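Side-chain contacts in exonuclease mut-7 homolog (PDB 7JW2), which probably trims the 3' ends of AGO1-bound microRNAs as a magnesium-dependent 3'-5' exoribonuclease, of which this chain is the exonuclease domain: residues S51-A56 and L74-L79; Q126-H131 and E194-I199; A198-L203 and D209-L214. All coordinates share one frame; numbering follows the deposited sequence.

Contact 1 of 3, residues S51-A56 and L74-L79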
loop_
_atom_site.group_PDB
_atom_site.type_symbol
_atom_site.label_atom_id
_atom_site.label_comp_id
_atom_site.label_asym_id
_atom_site.label_seq_id
_atom_site.Cartn_x
_atom_site.Cartn_y
_atom_site.Cartn_z
ATOM N N SER A 51 -0.054 -14.218 16.137
ATOM C CA SER A 51 0.438 -15.019 15.021
ATOM C C SER A 51 -0.119 -14.542 13.683
ATOM O O SER A 51 0.652 -14.263 12.758
ATOM C CB SER A 51 0.099 -16.504 15.248
ATOM O OG SER A 51 0.382 -17.269 14.090
ATOM N N LEU A 52 -1.446 -14.433 13.577
ATOM C CA LEU A 52 -2.134 -14.048 12.351
ATOM C C LEU A 52 -3.181 -12.998 12.664
ATOM O O LEU A 52 -3.777 -13.015 13.740
ATOM C CB LEU A 52 -2.855 -15.238 11.688
ATOM C CG LEU A 52 -2.027 -16.417 11.177
ATOM C CD1 LEU A 52 -2.969 -17.477 10.626
ATOM C CD2 LEU A 52 -1.047 -15.974 10.106
ATOM N N ILE A 53 -3.394 -12.085 11.710
ATOM C CA ILE A 53 -4.599 -11.256 11.649
ATOM C C ILE A 53 -5.260 -11.505 10.303
ATOM O O ILE A 53 -4.598 -11.428 9.259
ATOM C CB ILE A 53 -4.275 -9.767 11.848
ATOM C CG1 ILE A 53 -3.747 -9.540 13.268
ATOM C CG2 ILE A 53 -5.539 -8.926 11.621
ATOM C CD1 ILE A 53 -3.134 -8.175 13.450
ATOM N N GLN A 54 -6.550 -11.836 10.319
ATOM C CA GLN A 54 -7.267 -12.211 9.105
ATOM C C GLN A 54 -8.302 -11.143 8.760
ATOM O O GLN A 54 -9.101 -10.756 9.618
ATOM C CB GLN A 54 -7.954 -13.578 9.233
ATOM C CG GLN A 54 -7.066 -14.753 9.672
ATOM C CD GLN A 54 -7.131 -15.009 11.168
ATOM O OE1 GLN A 54 -6.243 -14.588 11.910
ATOM N NE2 GLN A 54 -8.173 -15.712 11.612
ATOM N N LEU A 55 -8.270 -10.680 7.513
ATOM C CA LEU A 55 -9.186 -9.656 7.014
ATOM C C LEU A 55 -9.886 -10.189 5.777
ATOM O O LEU A 55 -9.224 -10.508 4.783
ATOM C CB LEU A 55 -8.437 -8.362 6.687
ATOM C CG LEU A 55 -7.518 -7.864 7.803
ATOM C CD1 LEU A 55 -6.677 -6.664 7.381
ATOM C CD2 LEU A 55 -8.308 -7.549 9.066
ATOM N N ALA A 56 -11.218 -10.253 5.825
ATOM C CA ALA A 56 -12.013 -10.856 4.761
ATOM C C ALA A 56 -12.934 -9.837 4.101
ATOM O O ALA A 56 -13.589 -9.049 4.784
ATOM C CB ALA A 56 -12.863 -12.010 5.306
ATOM N N LEU A 74 4.919 2.350 10.984
ATOM C CA LEU A 74 4.235 2.998 9.865
ATOM C C LEU A 74 3.248 2.045 9.197
ATOM O O LEU A 74 2.155 2.462 8.795
ATOM C CB LEU A 74 5.262 3.510 8.850
ATOM C CG LEU A 74 4.817 4.148 7.522
ATOM C CD1 LEU A 74 4.423 3.135 6.449
ATOM C CD2 LEU A 74 3.720 5.138 7.752
ATOM N N ASP A 75 3.625 0.772 9.046
ATOM C CA ASP A 75 2.745 -0.183 8.374
ATOM C C ASP A 75 1.473 -0.415 9.180
ATOM O O ASP A 75 0.354 -0.384 8.634
ATOM C CB ASP A 75 3.493 -1.506 8.144
ATOM C CG ASP A 75 4.791 -1.321 7.377
ATOM O OD1 ASP A 75 4.805 -0.642 6.328
ATOM O OD2 ASP A 75 5.832 -1.862 7.821
ATOM N N TRP A 76 1.615 -0.627 10.491
ATOM C CA TRP A 76 0.445 -0.820 11.341
ATOM C C TRP A 76 -0.391 0.447 11.426
ATOM O O TRP A 76 -1.621 0.384 11.419
ATOM C CB TRP A 76 0.864 -1.288 12.738
ATOM C CG TRP A 76 1.429 -2.676 12.727
ATOM C CD1 TRP A 76 2.704 -3.053 13.048
ATOM C CD2 TRP A 76 0.735 -3.872 12.355
ATOM N NE1 TRP A 76 2.839 -4.421 12.910
ATOM C CE2 TRP A 76 1.646 -4.940 12.479
ATOM C CE3 TRP A 76 -0.573 -4.143 11.934
ATOM C CZ2 TRP A 76 1.288 -6.257 12.196
ATOM C CZ3 TRP A 76 -0.923 -5.451 11.655
ATOM C CH2 TRP A 76 0.008 -6.490 11.784
ATOM N N ALA A 77 0.253 1.613 11.479
ATOM C CA ALA A 77 -0.514 2.847 11.498
ATOM C C ALA A 77 -1.301 3.018 10.206
ATOM O O ALA A 77 -2.422 3.548 10.221
ATOM C CB ALA A 77 0.428 4.030 11.729
ATOM N N ALA A 78 -0.749 2.560 9.084
ATOM C CA ALA A 78 -1.456 2.683 7.815
ATOM C C ALA A 78 -2.671 1.765 7.773
ATOM O O ALA A 78 -3.719 2.139 7.234
ATOM C CB ALA A 78 -0.520 2.381 6.648
ATOM N N LEU A 79 -2.559 0.570 8.343
ATOM C CA LEU A 79 -3.707 -0.329 8.404
ATOM C C LEU A 79 -4.782 0.221 9.333
ATOM O O LEU A 79 -5.981 0.178 9.013
ATOM C CB LEU A 79 -3.256 -1.718 8.864
ATOM C CG LEU A 79 -4.356 -2.777 8.962
ATOM C CD1 LEU A 79 -5.001 -2.987 7.599
ATOM C CD2 LEU A 79 -3.782 -4.074 9.504
#
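Ile53 CG1 and Trp76 CG each stand anti to their own carbonyl carbon (chi1 -66° in Ile53), and from CG1 the isoleucine runs straight on to CD1. That methyl comes to the six-membered end of the indole, 3.9 Å from Trp76 CH2, and lies equally close to CZ3. The two side chains approach from opposite directions, and the methyl meets the ring obliquely. A second pair forms one turn further along the helix. Leu79 has CG anti to its backbone N (chi1 -179°), which carries the isobutyl group toward the strand, where Leu55 CD1 and Leu79 CD1 touch tip to tip at 4.0 Å.

Strand 50-56 is an inner strand of the mixed sheet of this RNase H-like exonuclease domain, paired with antiparallel neighbours 33-40 and 61-65, and near its start Ser51 and Leu52 both face Glu39 in a classic beta bulge. Ile53 and Leu55 project from the same face, onto helix 73-84, and Leu55 also packs on Met24 and Leu28 of helix 18-28. Leu52, Gln54 and Ala56 instead meet helix 179-205. Phe110 flanks Trp76 and Leu79, extending the apolar layer.

With methyls and aromatic carbons alone in touch, and all four residues buried, the strand and helix are held here by dispersion and the exclusion of water, without any polar bond between them.

Contact 2 of 3, residues Q126-H131 and E194-I199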
loop_
_atom_site.group_PDB
_atom_site.type_symbol
_atom_site.label_atom_id
_atom_site.label_comp_id
_atom_site.label_asym_id
_atom_site.label_seq_id
_atom_site.Cartn_x
_atom_site.Cartn_y
_atom_site.Cartn_z
ATOM N N GLN A 126 -21.927 -10.563 18.335
ATOM C CA GLN A 126 -22.600 -11.039 19.542
ATOM C C GLN A 126 -23.625 -10.029 20.046
ATOM O O GLN A 126 -24.657 -10.423 20.599
ATOM C CB GLN A 126 -21.575 -11.349 20.631
ATOM C CG GLN A 126 -22.140 -12.181 21.780
ATOM C CD GLN A 126 -21.058 -12.729 22.682
ATOM O OE1 GLN A 126 -20.029 -12.091 22.890
ATOM N NE2 GLN A 126 -21.292 -13.918 23.237
ATOM N N LEU A 127 -23.369 -8.731 19.855
ATOM C CA LEU A 127 -24.345 -7.710 20.229
ATOM C C LEU A 127 -25.546 -7.724 19.295
ATOM O O LEU A 127 -26.688 -7.544 19.737
ATOM C CB LEU A 127 -23.691 -6.328 20.219
ATOM C CG LEU A 127 -22.665 -6.018 21.304
ATOM C CD1 LEU A 127 -22.072 -4.632 21.088
ATOM C CD2 LEU A 127 -23.300 -6.130 22.681
ATOM N N LEU A 128 -25.310 -7.915 17.996
ATOM C CA LEU A 128 -26.412 -8.042 17.054
ATOM C C LEU A 128 -27.251 -9.276 17.367
ATOM O O LEU A 128 -28.483 -9.223 17.323
ATOM C CB LEU A 128 -25.870 -8.095 15.625
ATOM C CG LEU A 128 -26.864 -8.310 14.482
ATOM C CD1 LEU A 128 -27.803 -7.113 14.316
ATOM C CD2 LEU A 128 -26.120 -8.598 13.178
ATOM N N TRP A 129 -26.591 -10.392 17.690
ATOM C CA TRP A 129 -27.284 -11.602 18.124
ATOM C C TRP A 129 -28.218 -11.315 19.290
ATOM O O TRP A 129 -29.409 -11.644 19.244
ATOM C CB TRP A 129 -26.239 -12.650 18.507
ATOM C CG TRP A 129 -26.743 -14.035 18.738
ATOM C CD1 TRP A 129 -28.044 -14.458 18.799
ATOM C CD2 TRP A 129 -25.933 -15.193 18.930
ATOM N NE1 TRP A 129 -28.086 -15.818 19.025
ATOM C CE2 TRP A 129 -26.802 -16.289 19.115
ATOM C CE3 TRP A 129 -24.554 -15.407 18.976
ATOM C CZ2 TRP A 129 -26.331 -17.583 19.330
ATOM C CZ3 TRP A 129 -24.087 -16.694 19.193
ATOM C CH2 TRP A 129 -24.976 -17.764 19.364
ATOM N N ARG A 130 -27.695 -10.679 20.340
ATOM C CA ARG A 130 -28.510 -10.396 21.517
ATOM C C ARG A 130 -29.644 -9.435 21.196
ATOM O O ARG A 130 -30.726 -9.527 21.790
ATOM C CB ARG A 130 -27.628 -9.838 22.636
ATOM C CG ARG A 130 -26.771 -10.898 23.322
ATOM C CD ARG A 130 -25.611 -10.295 24.100
ATOM N NE ARG A 130 -25.888 -8.936 24.550
ATOM C CZ ARG A 130 -24.961 -8.090 24.992
ATOM N NH1 ARG A 130 -23.689 -8.466 25.049
ATOM N NH2 ARG A 130 -25.306 -6.869 25.382
ATOM N N HIS A 131 -29.428 -8.527 20.243
ATOM C CA HIS A 131 -30.449 -7.546 19.896
ATOM C C HIS A 131 -31.614 -8.196 19.160
ATOM O O HIS A 131 -32.783 -7.954 19.487
ATOM C CB HIS A 131 -29.825 -6.435 19.049
ATOM C CG HIS A 131 -30.724 -5.257 18.835
ATOM N ND1 HIS A 131 -31.578 -5.158 17.757
ATOM C CD2 HIS A 131 -30.898 -4.127 19.560
ATOM C CE1 HIS A 131 -32.245 -4.020 17.830
ATOM N NE2 HIS A 131 -31.849 -3.374 18.913
ATOM N N GLU A 194 -20.889 -14.014 6.121
ATOM C CA GLU A 194 -22.051 -14.864 5.861
ATOM C C GLU A 194 -23.075 -14.777 6.985
ATOM O O GLU A 194 -24.288 -14.783 6.726
ATOM C CB GLU A 194 -21.598 -16.313 5.667
ATOM C CG GLU A 194 -20.560 -16.500 4.578
ATOM C CD GLU A 194 -19.964 -17.893 4.590
ATOM O OE1 GLU A 194 -19.293 -18.243 5.584
ATOM O OE2 GLU A 194 -20.147 -18.631 3.595
ATOM N N ILE A 195 -22.616 -14.691 8.238
ATOM C CA ILE A 195 -23.530 -14.521 9.367
ATOM C C ILE A 195 -24.292 -13.203 9.253
ATOM O O ILE A 195 -25.522 -13.167 9.385
ATOM C CB ILE A 195 -22.764 -14.612 10.696
ATOM C CG1 ILE A 195 -22.389 -16.065 11.000
ATOM C CG2 ILE A 195 -23.580 -14.035 11.819
ATOM C CD1 ILE A 195 -21.355 -16.179 12.096
ATOM N N TYR A 196 -23.576 -12.096 9.026
ATOM C CA TYR A 196 -24.255 -10.805 8.920
ATOM C C TYR A 196 -25.300 -10.830 7.817
ATOM O O TYR A 196 -26.419 -10.319 7.993
ATOM C CB TYR A 196 -23.237 -9.679 8.675
ATOM C CG TYR A 196 -23.905 -8.327 8.739
ATOM C CD1 TYR A 196 -24.263 -7.772 9.960
ATOM C CD2 TYR A 196 -24.238 -7.638 7.584
ATOM C CE1 TYR A 196 -24.919 -6.554 10.038
ATOM C CE2 TYR A 196 -24.900 -6.413 7.655
ATOM C CZ TYR A 196 -25.226 -5.883 8.891
ATOM O OH TYR A 196 -25.885 -4.673 8.993
ATOM N N ASP A 197 -24.956 -11.418 6.674
ATOM C CA ASP A 197 -25.887 -11.472 5.550
ATOM C C ASP A 197 -27.148 -12.250 5.920
ATOM O O ASP A 197 -28.265 -11.840 5.579
ATOM C CB ASP A 197 -25.181 -12.091 4.346
ATOM C CG ASP A 197 -26.077 -12.225 3.144
ATOM O OD1 ASP A 197 -26.252 -11.223 2.423
ATOM O OD2 ASP A 197 -26.588 -13.336 2.910
ATOM N N ALA A 198 -26.997 -13.351 6.653
ATOM C CA ALA A 198 -28.167 -14.143 7.033
ATOM C C ALA A 198 -29.069 -13.385 7.999
ATOM O O ALA A 198 -30.304 -13.446 7.887
ATOM C CB ALA A 198 -27.714 -15.469 7.649
ATOM N N ILE A 199 -28.483 -12.663 8.955
ATOM C CA ILE A 199 -29.280 -11.897 9.906
ATOM C C ILE A 199 -29.983 -10.740 9.208
ATOM O O ILE A 199 -31.161 -10.471 9.465
ATOM C CB ILE A 199 -28.404 -11.409 11.069
ATOM C CG1 ILE A 199 -27.883 -12.622 11.855
ATOM C CG2 ILE A 199 -29.201 -10.479 11.971
ATOM C CD1 ILE A 199 -27.004 -12.277 13.031
#
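The phenol ring of Tyr196 is approached obliquely by Leu128, whose methyl CD2 lies 3.8 Å from Tyr196 CD1 and 3.9 Å from Tyr196 CE1, so that one ortho-meta bond of the ring takes the contact. The two side chains cross at about a right angle. Two further rings on helix 125-132 pack away from this pair: Trp129 meets Phe140 with the planes turned by about 80°, and His131 meets Phe135 at about 75°.

Leu128 carries the whole contact from its side. CG stands anti to the backbone N (chi1 177°), and this sends the branched end straight at the other helix. There CD2 is shared between the tyrosine ring and Ile199, lying 3.8 Å from Ile199 CD1 and the same distance from Ile199 CG2. Leu128 CG itself comes within 4.1 Å of Ile199 CG2. Leucine and isoleucine thus reach toward each other tip to tip, with the leucine methyl received by both branches of the isoleucine.

Within this RNase H-like exonuclease domain, the contact joins the short helix 125-132, which directly follows strand 122-124, outermost in the sheet of this chain, to the C-terminal half of the long helix 179-205. In the chain, 62 residues separate the two segments.

The same apolar layer continues around the pair. Leu125 lies against Ile195 and Tyr196, Val132 packs on Ile199, and Leu217 of helix 210-217 lies on Leu128. Trp129 instead turns to Leu154 and Leu157, so helix 151-159 packs against helix 125-132 as well.

Contact 3 of 3, residues A198-L203 and D209-L214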
loop_
_atom_site.group_PDB
_atom_site.type_symbol
_atom_site.label_atom_id
_atom_site.label_comp_id
_atom_site.label_asym_id
_atom_site.label_seq_id
_atom_site.Cartn_x
_atom_site.Cartn_y
_atom_site.Cartn_z
ATOM N N ALA A 198 -26.997 -13.351 6.653
ATOM C CA ALA A 198 -28.167 -14.143 7.033
ATOM C C ALA A 198 -29.069 -13.385 7.999
ATOM O O ALA A 198 -30.304 -13.446 7.887
ATOM C CB ALA A 198 -27.714 -15.469 7.649
ATOM N N ILE A 199 -28.483 -12.663 8.955
ATOM C CA ILE A 199 -29.280 -11.897 9.906
ATOM C C ILE A 199 -29.983 -10.740 9.208
ATOM O O ILE A 199 -31.161 -10.471 9.465
ATOM C CB ILE A 199 -28.404 -11.409 11.069
ATOM C CG1 ILE A 199 -27.883 -12.622 11.855
ATOM C CG2 ILE A 199 -29.201 -10.479 11.971
ATOM C CD1 ILE A 199 -27.004 -12.277 13.031
ATOM N N GLU A 200 -29.270 -10.035 8.328
ATOM C CA GLU A 200 -29.866 -8.972 7.520
ATOM C C GLU A 200 -31.111 -9.467 6.791
ATOM O O GLU A 200 -32.169 -8.818 6.823
ATOM C CB GLU A 200 -28.814 -8.465 6.526
ATOM C CG GLU A 200 -29.089 -7.154 5.823
ATOM C CD GLU A 200 -27.856 -6.671 5.064
ATOM O OE1 GLU A 200 -27.246 -7.488 4.337
ATOM O OE2 GLU A 200 -27.480 -5.489 5.211
ATOM N N LYS A 201 -31.001 -10.621 6.127
ATOM C CA LYS A 201 -32.120 -11.142 5.347
ATOM C C LYS A 201 -33.319 -11.446 6.234
ATOM O O LYS A 201 -34.467 -11.180 5.853
ATOM C CB LYS A 201 -31.690 -12.391 4.577
ATOM C CG LYS A 201 -30.912 -12.097 3.312
ATOM C CD LYS A 201 -30.320 -13.363 2.716
ATOM C CE LYS A 201 -29.562 -13.074 1.421
ATOM N NZ LYS A 201 -29.080 -11.665 1.330
ATOM N N GLN A 202 -33.082 -11.987 7.430
ATOM C CA GLN A 202 -34.207 -12.324 8.294
ATOM C C GLN A 202 -34.836 -11.085 8.928
ATOM O O GLN A 202 -36.057 -11.049 9.123
ATOM C CB GLN A 202 -33.762 -13.336 9.355
ATOM C CG GLN A 202 -34.760 -13.580 10.481
ATOM C CD GLN A 202 -36.059 -14.226 10.037
ATOM O OE1 GLN A 202 -37.040 -14.191 10.774
ATOM N NE2 GLN A 202 -36.066 -14.833 8.850
ATOM N N LEU A 203 -34.045 -10.052 9.229
ATOM C CA LEU A 203 -34.627 -8.797 9.704
ATOM C C LEU A 203 -35.527 -8.177 8.644
ATOM O O LEU A 203 -36.628 -7.698 8.954
ATOM C CB LEU A 203 -33.524 -7.820 10.104
ATOM C CG LEU A 203 -32.825 -8.138 11.421
ATOM C CD1 LEU A 203 -31.583 -7.241 11.556
ATOM C CD2 LEU A 203 -33.754 -7.979 12.616
ATOM N N ASP A 209 -35.738 -2.818 9.391
ATOM C CA ASP A 209 -34.678 -2.289 8.541
ATOM C C ASP A 209 -33.340 -2.616 9.178
ATOM O O ASP A 209 -32.980 -1.995 10.189
ATOM C CB ASP A 209 -34.812 -0.781 8.338
ATOM C CG ASP A 209 -33.684 -0.198 7.477
ATOM O OD1 ASP A 209 -32.708 -0.913 7.143
ATOM O OD2 ASP A 209 -33.779 0.993 7.118
ATOM N N PRO A 210 -32.583 -3.562 8.633
ATOM C CA PRO A 210 -31.286 -3.895 9.243
ATOM C C PRO A 210 -30.305 -2.722 9.287
ATOM O O PRO A 210 -29.506 -2.644 10.228
ATOM C CB PRO A 210 -30.769 -5.040 8.359
ATOM C CG PRO A 210 -31.508 -4.907 7.075
ATOM C CD PRO A 210 -32.845 -4.338 7.412
ATOM N N ASN A 211 -30.357 -1.792 8.323
ATOM C CA ASN A 211 -29.453 -0.643 8.372
ATOM C C ASN A 211 -29.792 0.275 9.540
ATOM O O ASN A 211 -28.904 0.888 10.141
ATOM C CB ASN A 211 -29.511 0.146 7.063
ATOM C CG ASN A 211 -28.835 -0.557 5.929
ATOM O OD1 ASN A 211 -27.883 -1.321 6.134
ATOM N ND2 ASN A 211 -29.288 -0.290 4.712
ATOM N N GLU A 212 -31.082 0.420 9.851
ATOM C CA GLU A 212 -31.459 1.225 11.005
ATOM C C GLU A 212 -30.965 0.593 12.298
ATOM O O GLU A 212 -30.471 1.292 13.194
ATOM C CB GLU A 212 -32.977 1.401 11.031
ATOM C CG GLU A 212 -33.464 2.549 11.865
ATOM C CD GLU A 212 -34.936 2.821 11.637
ATOM O OE1 GLU A 212 -35.616 1.955 11.045
ATOM O OE2 GLU A 212 -35.409 3.899 12.050
ATOM N N ILE A 213 -31.084 -0.733 12.407
ATOM C CA ILE A 213 -30.589 -1.455 13.573
ATOM C C ILE A 213 -29.069 -1.360 13.660
ATOM O O ILE A 213 -28.510 -1.133 14.737
ATOM C CB ILE A 213 -31.083 -2.911 13.515
ATOM C CG1 ILE A 213 -32.597 -2.956 13.789
ATOM C CG2 ILE A 213 -30.332 -3.765 14.503
ATOM C CD1 ILE A 213 -33.301 -4.140 13.169
ATOM N N LEU A 214 -28.386 -1.493 12.527
ATOM C CA LEU A 214 -26.930 -1.360 12.504
ATOM C C LEU A 214 -26.479 -0.023 13.084
ATOM O O LEU A 214 -25.597 0.023 13.951
ATOM C CB LEU A 214 -26.426 -1.531 11.075
ATOM C CG LEU A 214 -24.930 -1.315 10.877
ATOM C CD1 LEU A 214 -24.156 -2.405 11.630
ATOM C CD2 LEU A 214 -24.598 -1.351 9.407
HETATM O O HOH W 1 -27.510 -3.926 7.039
#
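Glu200 and Pro210 bring the two backbones nearest, their CA atoms 5.5 Å apart, where the short helical segments 198-203 and 210-214 run at 119° with axes 10.2 Å from each other at closest approach. The pyrrolidine ring of Pro210 lies against the aliphatic part of Glu200: Pro210 CG is 3.5 Å from Glu200 CG, and the side chains cross at about a right angle. Beside it, Leu203 slides past the proline in the opposite direction, CD1 lying 4.0 Å from Pro210 CB. The same leucine meets Ile213 tip to tip, with both its methyls 3.9 Å from Ile213 CD1.

The arrangement is a turn between consecutive helices, 179-205 and 210-217, with proline in the first turn of the second and Asp209 as its N-cap. Asp209 OD1 accepts from Asn211 N at 2.8 Å, met from above the carboxylate plane, and more weakly from Glu212 N. At the partly exposed margin a water donates to Asn211 OD1 at 2.8 Å; its link to the Glu200 carboxylate is too short to be trusted. Val132 on Leu203 and His131 on Ile213 add helix 125-132 to the packing.

Overall arrangement
Contact 1 comes first along the chain and stands apart, tying strand 50-56 in the sheet to helix 73-84; its centre is about 24 Å from that of contact 2 and about 28 Å from that of contact 3, on the opposite side of the chain's centre. Contact 2 follows, and contact 3 begins on the segment where it ends: their centres are about 8 Å apart, and they share Ala198 and Ile199. They also touch through Tyr196 with Leu214 and His131 with Ile213. Helices 125-132, 179-205 and 210-217 therefore form one packed cluster. Helix 179-205 links the two regions: its earlier turns meet strand 50-56, and its last turns pack against 210-217, the last helix of this chain.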